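Local coordinates for protein acid phosphatase (PDB 2I33) that probably hydrolyses phosphate monoesters at acidic pH, as a magnesium-bound class C acid phosphatase of the HAD superfamily, at residues Y121-R126 with H150-D155. Residues are numbered along the deposited sequence; the frame is centred on the assembly and turned at random.
Sequences YYISNR and HILLQD
The imidazole of His150 lies against one face of the Tyr121 ring, ND1 over it and 3.5 Å from CE1. The two planes are nearly parallel, 19° apart, but offset so far that little of one ring covers the other. Leu152 CD1 meets the same tyrosine obliquely at CD1, 4.1 Å away, and His172 packs on it edge-to-face. ND1 of His150 donates to the backbone O of Ile120, which limits the rotation of the imidazole. At the other end of the contact two amides stack: the side chains of Asn125 and Gln154 lie with planes 14° apart and Asn125 CG 3.4 Å from Gln154 NE2. The two amides do not hydrogen-bond to each other; Asn125 OD1 is held by Arg164 NH2 and Gln154 NE2 by Gly160 O, while a water donates to both Gln154 OE1 and Asn125 O. Between these flat pairs the strands run parallel. Tyr122 N bonds to His150 O and Leu152 N to Tyr122 O, both at 2.8 Å, whereas Ser124 N reaches Leu152 O over a longer 3.2 Å. Tyr122 CD2 touches Ile151 CG1 on the face covered by helix 131-141; Ile123 and Leu152 pack on the other, toward helix 162-171. At Arg126 the backbone turns a corner. Ser124 OG, anti to its backbone N (chi1 163°), accepts from Arg126 N in an ST turn, and Arg126 O takes the N-H of Gln154 at 2.9 Å. The contact thus joins the two strands of a beta-alpha-beta unit at one side of the Rossmann-like HAD sheet. Arg126, extended from CG to NE, forms a salt bridge through NH2 with Asp67 OD1 and bonds through NH1 to Thr134 OG1, so two partners hold the guanidinium next to a magnesium-site residue.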
loop_
_atom_site.group_PDB
_atom_site.type_symbol
_atom_site.label_atom_id
_atom_site.label_comp_id
_atom_site.label_asym_id
_atom_site.label_seq_id
_atom_site.Cartn_x
_atom_site.Cartn_y
_atom_site.Cartn_z
ATOM N N TYR A 121 7.619 19.559 -8.906
ATOM C CA TYR A 121 7.699 19.015 -10.259
ATOM C C TYR A 121 6.910 17.751 -10.348
ATOM O O TYR A 121 7.109 16.832 -9.571
ATOM C CB TYR A 121 9.127 18.789 -10.686
ATOM C CG TYR A 121 9.748 20.143 -10.759
ATOM C CD1 TYR A 121 9.571 20.938 -11.877
ATOM C CD2 TYR A 121 10.409 20.683 -9.661
ATOM C CE1 TYR A 121 10.081 22.228 -11.917
ATOM C CE2 TYR A 121 10.914 21.939 -9.686
ATOM C CZ TYR A 121 10.757 22.715 -10.807
ATOM O OH TYR A 121 11.289 23.986 -10.806
ATOM N N TYR A 122 5.956 17.766 -11.262
ATOM C CA TYR A 122 5.149 16.589 -11.549
ATOM C C TYR A 122 5.821 15.876 -12.714
ATOM O O TYR A 122 5.678 16.283 -13.857
ATOM C CB TYR A 122 3.721 16.963 -11.934
ATOM C CG TYR A 122 3.015 17.845 -10.930
ATOM C CD1 TYR A 122 2.454 17.319 -9.800
ATOM C CD2 TYR A 122 2.916 19.228 -11.125
ATOM C CE1 TYR A 122 1.794 18.104 -8.890
ATOM C CE2 TYR A 122 2.277 20.020 -10.213
ATOM C CZ TYR A 122 1.709 19.454 -9.098
ATOM O OH TYR A 122 1.054 20.239 -8.183
ATOM N N ILE A 123 6.540 14.791 -12.419
ATOM C CA ILE A 123 7.229 14.024 -13.442
ATOM C C ILE A 123 6.381 12.781 -13.675
ATOM O O ILE A 123 6.322 11.915 -12.831
ATOM C CB ILE A 123 8.658 13.677 -13.005
ATOM C CG1 ILE A 123 9.425 14.974 -12.724
ATOM C CG2 ILE A 123 9.352 12.852 -14.095
ATOM C CD1 ILE A 123 10.839 14.778 -12.203
ATOM N N SER A 124 5.767 12.716 -14.850
ATOM C CA SER A 124 4.733 11.737 -15.163
ATOM C C SER A 124 4.950 11.158 -16.542
ATOM O O SER A 124 5.405 11.864 -17.436
ATOM C CB SER A 124 3.379 12.441 -15.135
ATOM O OG SER A 124 2.388 11.680 -15.786
ATOM N N ASN A 125 4.647 9.870 -16.723
ATOM C CA ASN A 125 4.740 9.248 -18.030
ATOM C C ASN A 125 3.479 9.323 -18.896
ATOM O O ASN A 125 3.394 8.667 -19.935
ATOM C CB ASN A 125 5.299 7.830 -17.914
ATOM C CG ASN A 125 6.740 7.834 -17.453
ATOM O OD1 ASN A 125 7.377 8.879 -17.480
ATOM N ND2 ASN A 125 7.260 6.679 -17.045
ATOM N N ARG A 126 2.555 10.212 -18.524
ATOM C CA ARG A 126 1.658 10.752 -19.537
ATOM C C ARG A 126 2.503 11.309 -20.675
ATOM O O ARG A 126 3.661 11.730 -20.479
ATOM C CB ARG A 126 0.777 11.840 -18.955
ATOM C CG ARG A 126 -0.256 11.323 -17.996
ATOM C CD ARG A 126 -0.870 12.417 -17.213
ATOM N NE ARG A 126 -1.952 11.855 -16.423
ATOM C CZ ARG A 126 -3.201 12.292 -16.396
ATOM N NH1 ARG A 126 -3.573 13.347 -17.090
ATOM N NH2 ARG A 126 -4.101 11.625 -15.686
ATOM N N HIS A 150 6.313 23.064 -14.754
ATOM C CA HIS A 150 6.340 22.150 -13.607
ATOM C C HIS A 150 5.813 20.761 -13.883
ATOM O O HIS A 150 6.063 19.871 -13.102
ATOM C CB HIS A 150 5.615 22.791 -12.436
ATOM C CG HIS A 150 6.348 23.976 -11.885
ATOM N ND1 HIS A 150 7.241 23.882 -10.837
ATOM C CD2 HIS A 150 6.375 25.269 -12.287
ATOM C CE1 HIS A 150 7.755 25.076 -10.594
ATOM N NE2 HIS A 150 7.264 25.932 -11.474
ATOM N N ILE A 151 5.138 20.578 -15.014
ATOM C CA ILE A 151 4.595 19.270 -15.397
ATOM C C ILE A 151 5.472 18.700 -16.502
ATOM O O ILE A 151 5.427 19.189 -17.632
ATOM C CB ILE A 151 3.169 19.414 -15.912
ATOM C CG1 ILE A 151 2.253 20.031 -14.850
ATOM C CG2 ILE A 151 2.636 18.045 -16.351
ATOM C CD1 ILE A 151 1.002 20.651 -15.431
ATOM N N LEU A 152 6.302 17.713 -16.151
ATOM C CA LEU A 152 7.345 17.197 -17.035
ATOM C C LEU A 152 6.908 15.828 -17.509
ATOM O O LEU A 152 7.087 14.826 -16.821
ATOM C CB LEU A 152 8.705 17.142 -16.325
ATOM C CG LEU A 152 9.077 18.422 -15.564
ATOM C CD1 LEU A 152 10.480 18.344 -14.964
ATOM C CD2 LEU A 152 8.930 19.604 -16.472
ATOM N N LEU A 153 6.300 15.807 -18.688
ATOM C CA LEU A 153 5.729 14.581 -19.225
ATOM C C LEU A 153 6.742 13.846 -20.077
ATOM O O LEU A 153 7.844 14.365 -20.345
ATOM C CB LEU A 153 4.446 14.890 -20.003
ATOM C CG LEU A 153 3.364 15.617 -19.207
ATOM C CD1 LEU A 153 2.072 15.783 -20.003
ATOM C CD2 LEU A 153 3.110 14.888 -17.914
ATOM N N GLN A 154 6.376 12.631 -20.501
ATOM C CA GLN A 154 7.314 11.759 -21.208
ATOM C C GLN A 154 7.313 11.989 -22.714
ATOM O O GLN A 154 6.273 11.953 -23.382
ATOM C CB GLN A 154 7.029 10.287 -20.892
ATOM C CG GLN A 154 8.146 9.316 -21.325
ATOM C CD GLN A 154 7.929 7.918 -20.776
ATOM O OE1 GLN A 154 6.861 7.329 -20.977
ATOM N NE2 GLN A 154 8.901 7.401 -20.032
ATOM N N ASP A 155 8.505 12.223 -23.246
ATOM C CA ASP A 155 8.672 12.322 -24.685
ATOM C C ASP A 155 8.487 10.960 -25.319
ATOM O O ASP A 155 8.743 9.939 -24.682
ATOM C CB ASP A 155 10.070 12.839 -24.990
ATOM C CG ASP A 155 10.235 14.281 -24.610
ATOM O OD1 ASP A 155 9.453 15.106 -25.128
ATOM O OD2 ASP A 155 11.134 14.595 -23.796
HETATM O O HOH W 1 4.533 8.126 -22.386
#